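Local coordinates for protein PpBBE-like 1 D396N (Physcomitrella patens subsp. patens, PDB 6EO5) that is an engineered variant of a moss cellobiose oxidase, an FAD-dependent berberine bridge enzyme homolog of the VAO flavoprotein family, at residues N238-F242 with A256-D260; A350-M355 with Y415-V419. All blocks are in the same frame, centred on the assembly; numbering follows the deposited sequence.

Contact 1: residues N238-F242 with A256-D260; sequences NFKSF and AFYMD
The helical segment 238-242 runs nearly antiparallel over strand 256-259, the two axes approaching to 9.9 Å with their directions 167° apart, and Phe242 and Phe257 are the closest pair of residues along the backbones. Packing of a helix on a β-sheet through interlocking aromatic side chains is well illustrated here. Phe257 is the central group: its CG stands anti to the backbone N (chi1 -167°), which carries the ring up from the strand toward the helix, where Phe239, Phe242 and Asn238 meet it. Phe239 and Phe242 approach the same side of this ring, but in different ways. Phe239 presents its edge in a T-shaped pair, with planes at 83° and centroids 5.6 Å apart. Phe242 instead is slid far along, its plane near parallel to that of Phe257, so the rings barely overlap; what covers its face is Phe257 CB, a CH-π contact 3.5 Å from the centroid of the Phe242 ring. Asn238 CB closes the rim in the plane of the Phe257 ring, 3.8 Å from Phe257 CZ, while the Asn238 amide turns elsewhere, to Ala290 N and Ser265 OG. Farther along the strand, the methyl Met259 CE lies 3.7 Å from Phe239 CD1. An alanine in place of Phe242 would probably leave Phe257 CB without the ring face it rests on and open a gap toward Leu267 and Phe285, which also touch that ring. No hydrogen bond links the two segments. Between them cohesion thus rests on buried ring faces, ring edges and a methyl, while the Asn238 amide supplies a polar tie to the neighbouring strand 264-271.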
# COMPACT_ATOMS: atom_id res chain seq x y z
N ASN A 238 -15.85 -21.59 4.89
CA ASN A 238 -14.76 -20.85 5.53
C ASN A 238 -14.96 -19.35 5.40
O ASN A 238 -14.78 -18.61 6.38
CB ASN A 238 -13.41 -21.27 4.95
CG ASN A 238 -13.08 -22.73 5.18
OD1 ASN A 238 -13.80 -23.42 5.89
ND2 ASN A 238 -11.99 -23.20 4.59
N PHE A 239 -15.34 -18.87 4.21
CA PHE A 239 -15.51 -17.43 4.05
C PHE A 239 -16.65 -16.90 4.90
O PHE A 239 -16.52 -15.84 5.54
CB PHE A 239 -15.73 -17.04 2.58
CG PHE A 239 -15.68 -15.56 2.37
CD1 PHE A 239 -14.46 -14.90 2.32
CD2 PHE A 239 -16.84 -14.81 2.33
CE1 PHE A 239 -14.39 -13.54 2.19
CE2 PHE A 239 -16.78 -13.42 2.20
CZ PHE A 239 -15.55 -12.79 2.12
N LYS A 240 -17.79 -17.61 4.93
CA LYS A 240 -18.90 -17.18 5.78
C LYS A 240 -18.48 -17.11 7.24
O LYS A 240 -18.83 -16.15 7.95
CB LYS A 240 -20.09 -18.12 5.61
CG LYS A 240 -21.36 -17.65 6.28
CD LYS A 240 -22.54 -18.50 5.81
CE LYS A 240 -23.80 -18.23 6.63
NZ LYS A 240 -23.87 -16.78 6.92
N SER A 241 -17.72 -18.10 7.71
CA SER A 241 -17.26 -18.08 9.09
C SER A 241 -16.31 -16.92 9.35
O SER A 241 -16.34 -16.32 10.44
CB SER A 241 -16.60 -19.40 9.44
OG SER A 241 -16.16 -19.34 10.77
N PHE A 242 -15.46 -16.59 8.37
CA PHE A 242 -14.60 -15.42 8.48
C PHE A 242 -15.42 -14.14 8.66
O PHE A 242 -15.14 -13.33 9.54
CB PHE A 242 -13.69 -15.33 7.25
CG PHE A 242 -13.04 -13.99 7.06
CD1 PHE A 242 -12.08 -13.52 7.96
CD2 PHE A 242 -13.37 -13.20 5.95
CE1 PHE A 242 -11.46 -12.28 7.77
CE2 PHE A 242 -12.76 -11.96 5.75
CZ PHE A 242 -11.80 -11.50 6.67
N ALA A 256 -6.36 -11.33 7.93
CA ALA A 256 -6.69 -11.29 6.52
C ALA A 256 -7.09 -12.69 6.09
O ALA A 256 -6.51 -13.67 6.56
CB ALA A 256 -5.51 -10.79 5.67
N PHE A 257 -8.08 -12.77 5.22
CA PHE A 257 -8.50 -14.04 4.64
C PHE A 257 -7.98 -14.16 3.21
O PHE A 257 -7.86 -13.17 2.48
CB PHE A 257 -10.02 -14.15 4.70
CG PHE A 257 -10.55 -15.52 4.42
CD1 PHE A 257 -10.78 -16.41 5.47
CD2 PHE A 257 -10.85 -15.93 3.12
CE1 PHE A 257 -11.28 -17.68 5.23
CE2 PHE A 257 -11.36 -17.20 2.87
CZ PHE A 257 -11.57 -18.07 3.93
N TYR A 258 -7.66 -15.40 2.80
CA TYR A 258 -7.11 -15.67 1.49
C TYR A 258 -7.89 -16.81 0.83
O TYR A 258 -8.47 -17.66 1.50
CB TYR A 258 -5.61 -16.02 1.57
CG TYR A 258 -4.99 -16.50 0.27
CD1 TYR A 258 -5.14 -17.83 -0.14
CD2 TYR A 258 -4.23 -15.66 -0.53
CE1 TYR A 258 -4.59 -18.29 -1.33
CE2 TYR A 258 -3.66 -16.11 -1.72
CZ TYR A 258 -3.85 -17.43 -2.11
OH TYR A 258 -3.30 -17.91 -3.28
N MET A 259 -7.88 -16.82 -0.50
CA MET A 259 -8.70 -17.72 -1.29
C MET A 259 -8.17 -17.65 -2.72
O MET A 259 -7.77 -16.58 -3.16
CB MET A 259 -10.17 -17.27 -1.21
CG MET A 259 -11.17 -18.06 -1.98
SD MET A 259 -12.81 -17.30 -1.84
CE MET A 259 -13.06 -17.34 -0.08
N ASP A 260 -8.14 -18.78 -3.42
CA ASP A 260 -7.69 -18.76 -4.80
C ASP A 260 -8.34 -19.91 -5.56
O ASP A 260 -8.90 -20.82 -4.95
CB ASP A 260 -6.15 -18.79 -4.89
CG ASP A 260 -5.53 -20.14 -4.58
OD1 ASP A 260 -6.11 -21.20 -4.94
OD2 ASP A 260 -4.43 -20.15 -4.00

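Contact 2: residues A350-M355 with Y415-V419; sequences AMINAM and YWKVV
The backbone oxygen Met351 O takes the helical hydrogen bond from Met355 N at 2.8 Å and is also approached by the ring of Tyr415, whose CE2 comes within 3.5 Å of Met351 O. The setting is an antiparallel pair of α-helices, 345-355 and 405-420, packed side by side on one face of the large antiparallel sheet; their short segments come to 9.1 Å, with directions 170° apart. Ala350 and Ala354 turn only methyl groups to the partner helix, which suits this spacing, and Ala354 faces both Tyr415 and Val418. Tyr415 reaches between the helices. With CG anti to its backbone N (chi1 176°), the ring swings from the flank of its helix toward the neighbour and crosses the chain of Met351 at a slant. Met351 CG lies alongside the phenol end, 3.6 Å from Tyr415 CZ, and the last torsion then turns Met351 CE off toward Phe239. The CD2-CE2 flank of the same ring is turned to the backbone of the partner helix, where Met355 N sits near the ring plane at the edge, and Met355 CB lies 3.9 Å from Tyr415 CE2. Val418 divides its two methyls between successive turns of the opposing helix, CG1 toward Ala350 and CG2 toward Ala354. The strands below complete the packing, for Tyr415 also meets Phe363 and Tyr365, and Met395 lies against it. A hydrogen bond from Tyr411 OH to Met355 O also ties the helices; between the two segments themselves no hydrogen bond forms. At the far end of the pair Val419 adds its branch that stands beside the backbone N, setting Val419 CG2 3.9 Å from Met351 CG.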
# COMPACT_ATOMS: atom_id res chain seq x y z
N ALA A 350 -21.83 -16.13 -5.47
CA ALA A 350 -21.56 -15.47 -6.75
C ALA A 350 -20.08 -15.14 -6.87
O ALA A 350 -19.49 -15.29 -7.95
CB ALA A 350 -22.41 -14.21 -6.88
N MET A 351 -19.46 -14.73 -5.77
CA MET A 351 -18.04 -14.43 -5.75
C MET A 351 -17.21 -15.68 -6.03
O MET A 351 -16.32 -15.66 -6.89
CB MET A 351 -17.67 -13.83 -4.39
CG MET A 351 -16.22 -13.50 -4.24
SD MET A 351 -15.92 -12.84 -2.60
CE MET A 351 -16.12 -14.32 -1.60
N ILE A 352 -17.51 -16.79 -5.34
CA ILE A 352 -16.74 -18.01 -5.52
C ILE A 352 -16.99 -18.60 -6.91
O ILE A 352 -16.06 -19.07 -7.57
CB ILE A 352 -17.05 -19.03 -4.41
CG1 ILE A 352 -16.76 -18.41 -3.03
CG2 ILE A 352 -16.26 -20.32 -4.61
CD1 ILE A 352 -17.24 -19.25 -1.87
N ASN A 353 -18.24 -18.56 -7.38
CA ASN A 353 -18.49 -19.07 -8.73
C ASN A 353 -17.72 -18.26 -9.76
O ASN A 353 -17.08 -18.82 -10.65
CB ASN A 353 -19.99 -19.06 -9.03
CG ASN A 353 -20.75 -20.07 -8.21
OD1 ASN A 353 -20.16 -20.99 -7.64
ND2 ASN A 353 -22.06 -19.89 -8.12
N ALA A 354 -17.76 -16.92 -9.63
CA ALA A 354 -16.98 -16.06 -10.52
C ALA A 354 -15.49 -16.36 -10.42
O ALA A 354 -14.80 -16.45 -11.44
CB ALA A 354 -17.25 -14.60 -10.20
N MET A 355 -14.97 -16.52 -9.20
CA MET A 355 -13.57 -16.89 -9.05
C MET A 355 -13.27 -18.20 -9.77
O MET A 355 -12.23 -18.34 -10.42
CB MET A 355 -13.19 -16.99 -7.56
CG MET A 355 -11.77 -17.51 -7.33
SD MET A 355 -11.26 -17.69 -5.61
CE MET A 355 -12.16 -19.17 -5.15
N TYR A 415 -15.03 -10.53 -12.42
CA TYR A 415 -15.11 -10.82 -11.00
C TYR A 415 -15.47 -9.57 -10.21
O TYR A 415 -16.35 -9.60 -9.34
CB TYR A 415 -13.78 -11.40 -10.52
CG TYR A 415 -13.69 -11.67 -9.02
CD1 TYR A 415 -13.40 -10.65 -8.11
CD2 TYR A 415 -13.88 -12.95 -8.51
CE1 TYR A 415 -13.32 -10.89 -6.75
CE2 TYR A 415 -13.79 -13.20 -7.16
CZ TYR A 415 -13.51 -12.18 -6.28
OH TYR A 415 -13.42 -12.44 -4.94
N TRP A 416 -14.78 -8.45 -10.49
CA TRP A 416 -15.09 -7.21 -9.79
C TRP A 416 -16.55 -6.81 -9.98
O TRP A 416 -17.19 -6.32 -9.05
CB TRP A 416 -14.17 -6.09 -10.27
CG TRP A 416 -14.29 -4.83 -9.45
CD1 TRP A 416 -13.49 -4.45 -8.41
CD2 TRP A 416 -15.28 -3.79 -9.59
NE1 TRP A 416 -13.92 -3.25 -7.89
CE2 TRP A 416 -15.01 -2.82 -8.61
CE3 TRP A 416 -16.36 -3.58 -10.47
CZ2 TRP A 416 -15.78 -1.66 -8.46
CZ3 TRP A 416 -17.12 -2.43 -10.32
CH2 TRP A 416 -16.83 -1.49 -9.32
N LYS A 417 -17.09 -7.03 -11.19
CA LYS A 417 -18.47 -6.63 -11.44
C LYS A 417 -19.46 -7.54 -10.73
O LYS A 417 -20.54 -7.07 -10.32
CB LYS A 417 -18.74 -6.59 -12.94
CG LYS A 417 -18.08 -5.41 -13.63
CD LYS A 417 -18.39 -5.39 -15.12
CE LYS A 417 -17.56 -4.34 -15.83
NZ LYS A 417 -17.87 -4.31 -17.29
N VAL A 418 -19.14 -8.83 -10.57
CA VAL A 418 -19.99 -9.72 -9.79
C VAL A 418 -20.04 -9.27 -8.33
O VAL A 418 -21.12 -9.07 -7.76
CB VAL A 418 -19.50 -11.18 -9.90
CG1 VAL A 418 -20.26 -12.07 -8.93
CG2 VAL A 418 -19.65 -11.69 -11.32
N VAL A 419 -18.87 -9.08 -7.71
CA VAL A 419 -18.86 -8.66 -6.31
C VAL A 419 -19.55 -7.31 -6.15
O VAL A 419 -20.25 -7.08 -5.15
CB VAL A 419 -17.42 -8.64 -5.75
CG1 VAL A 419 -17.42 -8.08 -4.31
CG2 VAL A 419 -16.80 -10.03 -5.81

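In the fold
Both contacts involve helices that pack on the seven-stranded antiparallel sheet, yet they differ in kind: contact 1 joins a helix to a strand of that sheet, contact 2 one helix to another. Contact 1 is wholly buried and mostly aromatic, whereas contact 2 is partly buried and relies on methyl and methylene groups packed around a single tyrosine ring, its alanines and Val418 lying nearer the surface. Their centres are 14 Å apart, and helix 345-355 bridges them: Met355 CE touches Met259 CG at 3.5 Å, and Met351 CE reaches the Phe239 ring. Helices 235-246, 345-355 and 405-420 thus pack in sequence over one face of the sheet, their apolar side chains meeting.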